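Local coordinates for replication protein B (Plasmid RSF1010, PDB 3H20) that acts as the primase of the plasmid, polymerising nucleotides into short primers on single-stranded DNA so that replication can start in leading-strand mode, at residues M17-E20 and R21-I24; P135-D139 and S140-G144; R37-S40 and A41-L45. All coordinates share one frame; numbering follows the deposited sequence.

Contact 1 (M17-E20 and R21-I24); sequences MGCE and RFDI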
loop_
_atom_site.group_PDB
_atom_site.type_symbol
_atom_site.label_atom_id
_atom_site.label_comp_id
_atom_site.label_asym_id
_atom_site.label_seq_id
_atom_site.Cartn_x
_atom_site.Cartn_y
_atom_site.Cartn_z
ATOM N N MET A 17 -19.847 -10.383 14.668
ATOM C CA MET A 17 -19.028 -10.308 13.450
ATOM C C MET A 17 -19.728 -11.045 12.310
ATOM O O MET A 17 -19.758 -10.565 11.179
ATOM C CB MET A 17 -17.623 -10.845 13.699
ATOM C CG MET A 17 -16.751 -9.893 14.559
ATOM S SD MET A 17 -15.121 -10.579 14.925
ATOM C CE MET A 17 -14.243 -10.181 13.409
ATOM N N GLY A 18 -20.301 -12.203 12.620
ATOM C CA GLY A 18 -21.175 -12.903 11.693
ATOM C C GLY A 18 -20.530 -13.764 10.624
ATOM O O GLY A 18 -21.248 -14.355 9.810
ATOM N N CYS A 19 -19.200 -13.850 10.615
ATOM C CA CYS A 19 -18.493 -14.641 9.597
ATOM C C CYS A 19 -18.631 -16.143 9.827
ATOM O O CYS A 19 -18.800 -16.601 10.970
ATOM C CB CYS A 19 -17.000 -14.297 9.563
ATOM S SG CYS A 19 -16.615 -12.558 9.736
ATOM N N GLU A 20 -18.544 -16.904 8.738
ATOM C CA GLU A 20 -18.426 -18.358 8.831
ATOM C C GLU A 20 -17.029 -18.776 9.290
ATOM O O GLU A 20 -16.889 -19.719 10.076
ATOM C CB GLU A 20 -18.775 -19.028 7.498
ATOM C CG GLU A 20 -20.224 -18.813 7.053
ATOM C CD GLU A 20 -21.244 -19.576 7.898
ATOM O OE1 GLU A 20 -20.843 -20.430 8.734
ATOM O OE2 GLU A 20 -22.458 -19.329 7.716
ATOM N N ARG A 21 -16.000 -18.082 8.797
ATOM C CA ARG A 21 -14.609 -18.430 9.134
ATOM C C ARG A 21 -13.773 -17.195 9.505
ATOM O O ARG A 21 -14.004 -16.094 8.980
ATOM C CB ARG A 21 -13.945 -19.210 7.992
ATOM C CG ARG A 21 -14.631 -20.546 7.639
ATOM C CD ARG A 21 -13.826 -21.374 6.631
ATOM N NE ARG A 21 -12.648 -22.006 7.228
ATOM C CZ ARG A 21 -12.655 -23.160 7.894
ATOM N NH1 ARG A 21 -13.781 -23.847 8.061
ATOM N NH2 ARG A 21 -11.522 -23.633 8.389
ATOM N N PHE A 22 -12.798 -17.403 10.396
ATOM C CA PHE A 22 -11.981 -16.337 10.978
ATOM C C PHE A 22 -10.495 -16.723 10.950
ATOM O O PHE A 22 -10.155 -17.910 11.043
ATOM C CB PHE A 22 -12.361 -16.130 12.458
ATOM C CG PHE A 22 -13.805 -15.707 12.686
ATOM C CD1 PHE A 22 -14.811 -16.660 12.840
ATOM C CD2 PHE A 22 -14.139 -14.357 12.763
ATOM C CE1 PHE A 22 -16.139 -16.275 13.061
ATOM C CE2 PHE A 22 -15.467 -13.949 12.976
ATOM C CZ PHE A 22 -16.469 -14.923 13.131
ATOM N N ASP A 23 -9.620 -15.724 10.848
ATOM C CA ASP A 23 -8.210 -15.908 11.170
ATOM C C ASP A 23 -8.031 -15.533 12.631
ATOM O O ASP A 23 -8.488 -14.469 13.058
ATOM C CB ASP A 23 -7.312 -15.000 10.325
ATOM C CG ASP A 23 -7.333 -15.355 8.869
ATOM O OD1 ASP A 23 -7.444 -16.567 8.550
ATOM O OD2 ASP A 23 -7.233 -14.420 8.048
ATOM N N ILE A 24 -7.393 -16.412 13.392
ATOM C CA ILE A 24 -7.008 -16.104 14.763
ATOM C C ILE A 24 -5.490 -15.940 14.790
ATOM O O ILE A 24 -4.754 -16.805 14.312
ATOM C CB ILE A 24 -7.442 -17.208 15.773
ATOM C CG1 ILE A 24 -8.975 -17.325 15.865
ATOM C CG2 ILE A 24 -6.808 -16.981 17.163
ATOM C CD1 ILE A 24 -9.708 -16.088 16.428
#

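Contact 2 (P135-D139 and S140-G144); sequences PASAD and SRHYG. With SO4 (sulfate ion), chain D.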
loop_
_atom_site.group_PDB
_atom_site.type_symbol
_atom_site.label_atom_id
_atom_site.label_comp_id
_atom_site.label_asym_id
_atom_site.label_seq_id
_atom_site.Cartn_x
_atom_site.Cartn_y
_atom_site.Cartn_z
ATOM N N PRO A 135 -4.250 5.451 11.270
ATOM C CA PRO A 135 -4.225 5.163 9.832
ATOM C C PRO A 135 -3.467 3.874 9.483
ATOM O O PRO A 135 -3.751 3.252 8.455
ATOM C CB PRO A 135 -3.496 6.376 9.243
ATOM C CG PRO A 135 -2.609 6.855 10.348
ATOM C CD PRO A 135 -3.403 6.613 11.612
ATOM N N ALA A 136 -2.510 3.485 10.328
ATOM C CA ALA A 136 -1.713 2.280 10.104
ATOM C C ALA A 136 -2.557 1.019 10.242
ATOM O O ALA A 136 -2.184 -0.040 9.729
ATOM C CB ALA A 136 -0.531 2.237 11.061
ATOM N N SER A 137 -3.687 1.149 10.940
ATOM C CA SER A 137 -4.637 0.068 11.164
ATOM C C SER A 137 -5.694 -0.033 10.054
ATOM O O SER A 137 -6.502 -0.973 10.041
ATOM C CB SER A 137 -5.355 0.275 12.507
ATOM O OG SER A 137 -4.481 0.114 13.614
ATOM N N ALA A 138 -5.686 0.941 9.145
ATOM C CA ALA A 138 -6.705 1.053 8.108
ATOM C C ALA A 138 -6.324 0.262 6.865
ATOM O O ALA A 138 -5.648 0.775 5.972
ATOM C CB ALA A 138 -6.956 2.526 7.756
ATOM N N ASP A 139 -6.747 -0.997 6.835
ATOM C CA ASP A 139 -6.650 -1.844 5.641
ATOM C C ASP A 139 -7.652 -3.005 5.727
ATOM O O ASP A 139 -8.166 -3.306 6.810
ATOM C CB ASP A 139 -5.213 -2.332 5.406
ATOM C CG ASP A 139 -4.761 -3.341 6.436
ATOM O OD1 ASP A 139 -5.051 -4.544 6.249
ATOM O OD2 ASP A 139 -4.108 -2.933 7.424
ATOM N N SER A 140 -7.917 -3.654 4.595
ATOM C CA SER A 140 -8.972 -4.672 4.502
ATOM C C SER A 140 -8.649 -5.978 5.243
ATOM O O SER A 140 -9.525 -6.841 5.400
ATOM C CB SER A 140 -9.288 -4.974 3.036
ATOM O OG SER A 140 -8.152 -5.511 2.386
ATOM N N ARG A 141 -7.401 -6.117 5.697
ATOM C CA ARG A 141 -6.953 -7.345 6.364
ATOM C C ARG A 141 -6.328 -7.124 7.754
ATOM O O ARG A 141 -5.528 -7.934 8.218
ATOM C CB ARG A 141 -5.971 -8.098 5.457
ATOM C CG ARG A 141 -6.601 -8.679 4.188
ATOM C CD ARG A 141 -7.399 -9.948 4.493
ATOM N NE ARG A 141 -6.536 -11.110 4.702
ATOM C CZ ARG A 141 -6.827 -12.125 5.514
ATOM N NH1 ARG A 141 -7.957 -12.120 6.208
ATOM N NH2 ARG A 141 -5.980 -13.145 5.642
ATOM N N HIS A 142 -6.699 -6.043 8.429
ATOM C CA HIS A 142 -6.056 -5.741 9.706
ATOM C C HIS A 142 -6.686 -6.525 10.843
ATOM O O HIS A 142 -7.902 -6.707 10.883
ATOM C CB HIS A 142 -6.075 -4.250 10.021
ATOM C CG HIS A 142 -5.034 -3.846 11.018
ATOM N ND1 HIS A 142 -3.732 -3.562 10.659
ATOM C CD2 HIS A 142 -5.096 -3.705 12.363
ATOM C CE1 HIS A 142 -3.038 -3.256 11.742
ATOM N NE2 HIS A 142 -3.843 -3.333 12.788
ATOM N N TYR A 143 -5.839 -6.989 11.756
ATOM C CA TYR A 143 -6.281 -7.743 12.927
ATOM C C TYR A 143 -6.866 -6.796 13.978
ATOM O O TYR A 143 -6.288 -5.742 14.262
ATOM C CB TYR A 143 -5.101 -8.512 13.535
ATOM C CG TYR A 143 -4.927 -9.942 13.063
ATOM C CD1 TYR A 143 -5.940 -10.879 13.229
ATOM C CD2 TYR A 143 -3.730 -10.364 12.489
ATOM C CE1 TYR A 143 -5.782 -12.201 12.822
ATOM C CE2 TYR A 143 -3.557 -11.693 12.078
ATOM C CZ TYR A 143 -4.597 -12.601 12.247
ATOM O OH TYR A 143 -4.430 -13.920 11.855
ATOM N N GLY A 144 -8.005 -7.175 14.546
ATOM C CA GLY A 144 -8.456 -6.608 15.804
ATOM C C GLY A 144 -8.225 -7.539 16.976
ATOM O O GLY A 144 -7.753 -8.664 16.805
HETATM S S SO4 D . -6.268 -2.740 1.300
HETATM O O1 SO4 D . -4.892 -3.219 1.448
HETATM O O2 SO4 D . -6.341 -1.688 0.282
HETATM O O3 SO4 D . -7.134 -3.844 0.896
HETATM O O4 SO4 D . -6.713 -2.200 2.575
#

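Contact 3 (R37-S40 and A41-L45); sequences REWS and AAEVL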
loop_
_atom_site.group_PDB
_atom_site.type_symbol
_atom_site.label_atom_id
_atom_site.label_comp_id
_atom_site.label_asym_id
_atom_site.label_seq_id
_atom_site.Cartn_x
_atom_site.Cartn_y
_atom_site.Cartn_z
ATOM N N ARG A 37 -3.941 -19.085 12.571
ATOM C CA ARG A 37 -4.782 -20.234 12.212
ATOM C C ARG A 37 -6.106 -19.771 11.613
ATOM O O ARG A 37 -6.639 -18.744 12.017
ATOM C CB ARG A 37 -5.073 -21.124 13.431
ATOM C CG ARG A 37 -3.887 -21.442 14.362
ATOM C CD ARG A 37 -2.732 -22.133 13.666
ATOM N NE ARG A 37 -3.122 -23.350 12.959
ATOM C CZ ARG A 37 -2.329 -24.006 12.118
ATOM N NH1 ARG A 37 -1.102 -23.563 11.874
ATOM N NH2 ARG A 37 -2.760 -25.107 11.514
ATOM N N GLU A 38 -6.634 -20.530 10.655
ATOM C CA GLU A 38 -7.967 -20.262 10.116
ATOM C C GLU A 38 -8.955 -21.317 10.609
ATOM O O GLU A 38 -8.734 -22.525 10.423
ATOM C CB GLU A 38 -7.964 -20.208 8.582
ATOM C CG GLU A 38 -9.310 -19.750 7.994
ATOM C CD GLU A 38 -9.417 -19.994 6.497
ATOM O OE1 GLU A 38 -8.615 -19.420 5.726
ATOM O OE2 GLU A 38 -10.307 -20.770 6.090
ATOM N N TRP A 39 -10.040 -20.841 11.220
ATOM C CA TRP A 39 -11.005 -21.686 11.937
ATOM C C TRP A 39 -12.451 -21.218 11.734
ATOM O O TRP A 39 -12.704 -20.012 11.699
ATOM C CB TRP A 39 -10.724 -21.613 13.447
ATOM C CG TRP A 39 -9.478 -22.337 13.931
ATOM C CD1 TRP A 39 -8.922 -23.462 13.404
ATOM C CD2 TRP A 39 -8.689 -21.998 15.083
ATOM N NE1 TRP A 39 -7.815 -23.833 14.140
ATOM C CE2 TRP A 39 -7.657 -22.954 15.180
ATOM C CE3 TRP A 39 -8.758 -20.973 16.043
ATOM C CZ2 TRP A 39 -6.683 -22.915 16.191
ATOM C CZ3 TRP A 39 -7.790 -20.934 17.053
ATOM C CH2 TRP A 39 -6.770 -21.907 17.116
ATOM N N SER A 40 -13.397 -22.159 11.649
ATOM C CA SER A 40 -14.823 -21.808 11.774
ATOM C C SER A 40 -15.078 -21.222 13.168
ATOM O O SER A 40 -14.251 -21.386 14.069
ATOM C CB SER A 40 -15.720 -23.037 11.547
ATOM O OG SER A 40 -15.482 -24.033 12.530
ATOM N N ALA A 41 -16.202 -20.532 13.343
ATOM C CA ALA A 41 -16.614 -20.070 14.666
ATOM C C ALA A 41 -16.631 -21.212 15.702
ATOM O O ALA A 41 -16.159 -21.039 16.832
ATOM C CB ALA A 41 -17.992 -19.364 14.593
ATOM N N ALA A 42 -17.152 -22.380 15.309
ATOM C CA ALA A 42 -17.173 -23.567 16.172
ATOM C C ALA A 42 -15.764 -23.999 16.587
ATOM O O ALA A 42 -15.541 -24.417 17.743
ATOM C CB ALA A 42 -17.909 -24.727 15.471
ATOM N N GLU A 43 -14.822 -23.910 15.644
ATOM C CA GLU A 43 -13.424 -24.261 15.903
ATOM C C GLU A 43 -12.711 -23.239 16.810
ATOM O O GLU A 43 -11.859 -23.623 17.612
ATOM C CB GLU A 43 -12.645 -24.498 14.592
ATOM C CG GLU A 43 -13.133 -25.704 13.778
ATOM C CD GLU A 43 -12.528 -25.792 12.373
ATOM O OE1 GLU A 43 -12.154 -24.751 11.796
ATOM O OE2 GLU A 43 -12.444 -26.914 11.839
ATOM N N VAL A 44 -13.061 -21.956 16.693
ATOM C CA VAL A 44 -12.521 -20.913 17.587
ATOM C C VAL A 44 -12.901 -21.248 19.041
ATOM O O VAL A 44 -12.046 -21.274 19.928
ATOM C CB VAL A 44 -13.025 -19.489 17.223
ATOM C CG1 VAL A 44 -12.439 -18.439 18.183
ATOM C CG2 VAL A 44 -12.665 -19.127 15.759
ATOM N N LEU A 45 -14.183 -21.535 19.261
ATOM C CA LEU A 45 -14.674 -21.941 20.577
ATOM C C LEU A 45 -14.047 -23.245 21.077
ATOM O O LEU A 45 -13.698 -23.363 22.264
ATOM C CB LEU A 45 -16.219 -21.997 20.569
ATOM C CG LEU A 45 -16.871 -20.592 20.509
ATOM C CD1 LEU A 45 -18.359 -20.631 20.148
ATOM C CD2 LEU A 45 -16.696 -19.843 21.833
HETATM O O HOH W 1 -10.285 -25.319 9.915
#

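Contact 1 (M17-E20 and R21-I24)
Met17, the last residue of helix 6-17, lies against the rim of the Phe22 ring where the chain turns from that helix into strand 21-28. Its CB approaches CE2 of Phe22 at 3.8 Å, close to the ring plane. A bend at chi3 (82°) folds the far end of the thioether back, and CE stays about as near to CE2 as SD does. SD of Met17 stands 5.1 Å from the centroid of the Phe22 ring, well away from its normal, in an oblique Met-aromatic contact. Gly18 is the first residue to leave helical geometry and has positive phi, a conformation that favours glycine. Cys19 then comes over a face of Phe22: its CB lies 4.0 Å from the ring centroid, displaced toward the rim, as a CH-pi contact. With chi1 at -41°, SG of Cys19 comes to 3.7 Å from CE2 of Phe22 in an oblique sulfur-aromatic contact. On that same side, beyond the rim, the carbonyl O of Cys19 comes to 3.4 Å from CE1 of Phe22. Glu20 directs its side chain away from this cluster; its amide and that of Arg21 are both bound by the carboxylate of Glu69. Arg21 likewise turns aside, to a salt bridge with Glu38, while Ile63 of strand 59-65 packs on Met17 and Phe22. The pairing is therefore divided: two sulfur-bearing side chains and an aromatic ring form the buried side of the helix-to-strand turn through dispersion and weak sulfur-pi contacts, and the amides of Glu20 and Arg21 go to a carboxylate from elsewhere.

Contact 2 (P135-D139 and S140-G144)
A type I beta turn running from Asp139 to His142 lies at the heart of this contact, and the carboxylate of Asp139 folds over it to form an Asx turn. OD1 of Asp139 accepts the backbone N-H of Arg141 at 2.9 Å (N-H...O angle 145°), meeting it on the anti side of the carboxylate and tilted out of its plane. CG of Asp139 sits between the backbone N and the carbonyl carbon (chi1 70°), which brings the carboxylate round toward the turn. Its other oxygen, OD2, lies near the plane of the His142 imidazole, at the ring edge, where it receives a weak bond of 3.3 Å from ND1 of His142. The carboxylate and the ring are turned steeply against each other, 74° apart. Across one face of His142 runs the backbone of Ser137, with its CA 3.7 Å from the ring centroid and almost exactly over the centre, a CH-pi contact. The carbonyl O of Ser137 also closes on CB of His142, at 3.3 Å. The ring is thus held from its edge and from one face, while OG of Ser137 has its hydrogen bond with Asp77. Ser140 N donates to O4 of a sulfate at 2.8 Å; a contact of Ser140 OG with sulfate O3 is too short to be relied on. That ion probably came from the crystallisation liquor. The side chain of His142 lies about 6 Å from the bound diphosphate, and the chain passes on into strand 144-145 and Arg145 of the diphosphate pocket. An aspartate at the first position of a type I turn, accepting from the N-H two residues on, is the classic Asx-turn arrangement.

Contact 3 (R37-S40 and A41-L45)
The indole of Trp39 has CB of Arg37 above one face, 3.6 Å from the plane and toward the rim, and the carbonyl O of Glu43 above the opposite one, while OE1 of Glu43 comes at it obliquely, at a capping box where strand 34-40 runs straight into helix 41-46. The Glu43 carboxylate is steeply tilted against the ring, 76° between planes, and CB of Trp39 and CB of Glu43 also touch, 3.7 Å apart. The box is closed between Ser40, the N-cap, and Glu43. With chi1 at 63°, OG of Ser40 is turned toward the first turn of the helix, where it accepts Glu43 N at 3.2 Å. In return, OE1 of Glu43 accepts Ser40 N at 2.9 Å on its anti side, the donor tilted out of the carboxylate plane. The two bonds satisfy one amide at the helix start and one at the strand end. Ser40 O accepts Val44 N, the bond that opens the helix, and Val44 CG2 packs on Trp39 CB at 3.9 Å. A water completes the corner, donating to Glu43 OE1 at 2.7 Å and to Glu38 O at 3.2 Å.

How the contacts relate
From the N terminus, contact 1 comes first, turning the chain from helix 6-17 into strand 21-28. Contact 3 follows, where the neighbouring strand 34-40 passes into helix 41-46; contact 2 comes much later, in the loop before strand 144-145. The three are in series, none nested or crossed. Contacts 1 and 3 abut, their strands paired in one antiparallel sheet and joined across it by the Arg21–Glu38 salt bridge. Contact 2 reaches the same sheet from its other edge: Arg141 forms a salt bridge with Asp23, which Arg64 of strand 59-65 also engages. Contacts 2 and 3 do not touch, their nearest atoms about 5 Å apart; each reaches strand 21-28, contact 3 by pairing, contact 2 through Arg141.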